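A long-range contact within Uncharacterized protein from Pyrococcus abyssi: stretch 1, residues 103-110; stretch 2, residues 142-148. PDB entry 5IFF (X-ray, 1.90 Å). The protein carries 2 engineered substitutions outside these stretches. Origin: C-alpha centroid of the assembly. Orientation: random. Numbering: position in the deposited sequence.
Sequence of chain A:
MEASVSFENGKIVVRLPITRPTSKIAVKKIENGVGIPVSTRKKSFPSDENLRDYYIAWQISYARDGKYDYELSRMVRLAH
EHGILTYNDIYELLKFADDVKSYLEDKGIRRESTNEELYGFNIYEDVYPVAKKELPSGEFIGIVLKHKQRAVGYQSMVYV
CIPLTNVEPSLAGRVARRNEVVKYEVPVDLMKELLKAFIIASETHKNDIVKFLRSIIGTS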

# COMPACT_ATOMS: atom_id res chain seq x y z
N TYR A 103 -31.18 -12.90 4.70
CA TYR A 103 -30.04 -12.08 5.09
C TYR A 103 -29.94 -10.83 4.25
O TYR A 103 -30.43 -10.80 3.12
CB TYR A 103 -28.74 -12.89 4.95
CG TYR A 103 -28.85 -14.21 5.70
CD1 TYR A 103 -28.63 -14.26 7.07
CD2 TYR A 103 -29.20 -15.38 5.04
CE1 TYR A 103 -28.78 -15.49 7.78
CE2 TYR A 103 -29.32 -16.58 5.71
CZ TYR A 103 -29.10 -16.63 7.09
OH TYR A 103 -29.24 -17.81 7.79
N LEU A 104 -29.24 -9.83 4.79
CA LEU A 104 -29.03 -8.61 4.03
C LEU A 104 -28.33 -8.90 2.69
O LEU A 104 -28.76 -8.41 1.65
CB LEU A 104 -28.22 -7.62 4.84
CG LEU A 104 -28.25 -6.26 4.11
CD1 LEU A 104 -29.63 -5.60 4.19
CD2 LEU A 104 -27.15 -5.39 4.59
N GLU A 105 -27.29 -9.73 2.72
CA GLU A 105 -26.61 -10.14 1.47
C GLU A 105 -27.56 -10.74 0.43
O GLU A 105 -27.35 -10.55 -0.76
CB GLU A 105 -25.46 -11.12 1.77
CG GLU A 105 -24.20 -10.39 2.29
CD GLU A 105 -22.97 -11.29 2.41
OE1 GLU A 105 -22.94 -12.37 1.76
OE2 GLU A 105 -22.04 -10.92 3.19
N ASP A 106 -28.64 -11.42 0.85
CA ASP A 106 -29.62 -11.95 -0.10
C ASP A 106 -30.31 -10.87 -0.97
O ASP A 106 -30.77 -11.15 -2.08
CB ASP A 106 -30.71 -12.74 0.60
CG ASP A 106 -30.16 -13.97 1.37
OD1 ASP A 106 -29.00 -14.38 1.15
OD2 ASP A 106 -30.91 -14.50 2.22
N LYS A 107 -30.38 -9.65 -0.45
CA LYS A 107 -31.07 -8.56 -1.11
C LYS A 107 -30.26 -8.06 -2.28
O LYS A 107 -30.78 -7.79 -3.35
CB LYS A 107 -31.35 -7.42 -0.14
CG LYS A 107 -32.50 -7.68 0.77
CD LYS A 107 -32.65 -6.59 1.82
CE LYS A 107 -33.66 -5.55 1.37
NZ LYS A 107 -35.06 -6.08 1.36
N GLY A 108 -28.96 -7.95 -2.06
CA GLY A 108 -28.05 -7.56 -3.11
C GLY A 108 -28.23 -6.11 -3.50
O GLY A 108 -28.74 -5.30 -2.72
N ILE A 109 -27.84 -5.80 -4.73
CA ILE A 109 -27.84 -4.45 -5.27
C ILE A 109 -28.63 -4.42 -6.58
O ILE A 109 -28.41 -5.27 -7.43
CB ILE A 109 -26.40 -4.00 -5.51
CG1 ILE A 109 -25.71 -3.78 -4.16
CG2 ILE A 109 -26.34 -2.78 -6.39
CD1 ILE A 109 -24.28 -4.29 -4.05
N ARG A 110 -29.58 -3.50 -6.74
CA ARG A 110 -30.33 -3.44 -8.00
C ARG A 110 -30.11 -2.11 -8.77
O ARG A 110 -29.84 -1.07 -8.17
CB ARG A 110 -31.82 -3.65 -7.73
CG ARG A 110 -32.54 -2.52 -7.02
CD ARG A 110 -34.00 -2.88 -6.76
NE ARG A 110 -34.83 -1.72 -6.43
CZ ARG A 110 -35.09 -1.30 -5.19
NH1 ARG A 110 -34.58 -1.96 -4.16
NH2 ARG A 110 -35.86 -0.24 -4.99
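Stretch 2, residues 142-148: GIVLKHK

No hydrogen bond joins the two stretches, although one of them is a β-strand with polar backbone to offer; the contact is held by apolar packing and, at one end, by a methyl group lying over an imidazole ring. Ile109 CD1 sits 4.1 Å from the centroid of the His147 ring and 22° off the ring normal, which places it over the face in a CH-pi arrangement. The closest atom pair there is Ile109 CD1 to His147 NE2, at 3.9 Å. The CA-to-CB bond of His147 points sideways, but the end of its side chain comes nearer to stretch 1, with chi1 at -86° (m) and chi2 at 115°. Ile109 points toward the strand, with chi1 m and chi2 between wells at 138°.

Stretch 2 is extended from Gly142 to His147, continuing a strand that begins earlier in the chain, and Lys148 follows outside it. The side chains alternate as phi/psi values in the β region predict: Ile143 and Leu145 point toward stretch 1, while Val144 and Lys146 point away. Stretch 1 has a short, weakly bonded helical segment at about 104-107. Its backbone evidence is the bond from Lys107 N to Leu104 O, 2.9 Å, and a weak one from Asp106 N to Tyr103 O, 3.0 Å. Tyr103 N also donates to Asp106 OD2 at 3.0 Å. Gly108 then leaves helical geometry with phi/psi of 70/-156, a positive phi that by itself favours glycine.

The register shows that both stretches advance in the same general direction: Leu104 CA lies 7.8 Å from Ile143 CA, Glu105 CA lies 7.1 Å from Leu145 CA, and Ile109 reaches His147 further along. These separations leave room for side chains between the backbones.

Leu145 fills much of that space and has the largest area covered by the other stretch, 108 Å². Its CD2 is 3.7 Å from Leu104 CD2 and 4.0 Å from Glu105 CG, so the second contact uses the aliphatic part of the glutamate; Glu105 OE2 is hydrogen-bonded elsewhere in the structure. Leu145 CD1 lies 3.9 Å from Gly108 O, bringing the other methyl against the backbone after the helical segment. Leu104, with chi1 t and chi2 p, also packs its CD2 at 3.8 Å from Ile143 CG2 and 3.6 Å from Ile143 O. The total area buried between the stretches, both sides summed, is 357 Å².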

# COMPACT_ATOMS: atom_id res chain seq x y z
N GLY A 142 -25.45 -0.42 12.18
CA GLY A 142 -25.77 -0.44 10.77
C GLY A 142 -25.14 -1.65 10.03
O GLY A 142 -24.06 -2.11 10.40
N ILE A 143 -25.78 -2.11 8.95
CA ILE A 143 -25.20 -3.16 8.11
C ILE A 143 -25.27 -2.71 6.66
O ILE A 143 -26.31 -2.28 6.18
CB ILE A 143 -25.90 -4.51 8.27
CG1 ILE A 143 -26.24 -4.75 9.75
CG2 ILE A 143 -25.03 -5.68 7.67
CD1 ILE A 143 -27.39 -5.71 9.98
N VAL A 144 -24.14 -2.71 5.99
CA VAL A 144 -24.15 -2.22 4.61
C VAL A 144 -23.47 -3.27 3.73
O VAL A 144 -22.86 -4.22 4.26
CB VAL A 144 -23.40 -0.89 4.49
CG1 VAL A 144 -24.13 0.20 5.29
CG2 VAL A 144 -22.00 -1.07 5.03
N LEU A 145 -23.59 -3.11 2.43
CA LEU A 145 -22.99 -4.03 1.48
C LEU A 145 -21.89 -3.34 0.69
O LEU A 145 -21.95 -2.12 0.45
CB LEU A 145 -24.03 -4.58 0.50
CG LEU A 145 -25.16 -5.40 1.14
CD1 LEU A 145 -25.99 -5.99 -0.01
CD2 LEU A 145 -24.67 -6.47 2.11
N LYS A 146 -20.89 -4.13 0.31
CA LYS A 146 -19.82 -3.71 -0.61
C LYS A 146 -19.61 -4.81 -1.65
O LYS A 146 -19.78 -6.00 -1.36
CB LYS A 146 -18.53 -3.42 0.16
CG LYS A 146 -17.45 -2.72 -0.68
CD LYS A 146 -16.80 -1.56 0.12
CE LYS A 146 -16.05 -0.59 -0.78
NZ LYS A 146 -15.58 0.59 0.00
N HIS A 147 -19.29 -4.44 -2.89
CA HIS A 147 -18.96 -5.46 -3.87
C HIS A 147 -17.71 -6.18 -3.41
O HIS A 147 -16.84 -5.55 -2.79
CB HIS A 147 -18.77 -4.87 -5.26
CG HIS A 147 -20.05 -4.73 -6.02
ND1 HIS A 147 -20.58 -3.51 -6.38
CD2 HIS A 147 -20.93 -5.66 -6.45
CE1 HIS A 147 -21.72 -3.70 -7.03
NE2 HIS A 147 -21.95 -5.00 -7.08
N LYS A 148 -17.64 -7.48 -3.65
CA LYS A 148 -16.45 -8.21 -3.25
C LYS A 148 -15.31 -7.79 -4.17
O LYS A 148 -15.53 -7.48 -5.33
CB LYS A 148 -16.67 -9.71 -3.30
CG LYS A 148 -17.66 -10.23 -2.30
CD LYS A 148 -17.79 -11.73 -2.45
CE LYS A 148 -16.61 -12.45 -1.84
NZ LYS A 148 -16.56 -12.33 -0.35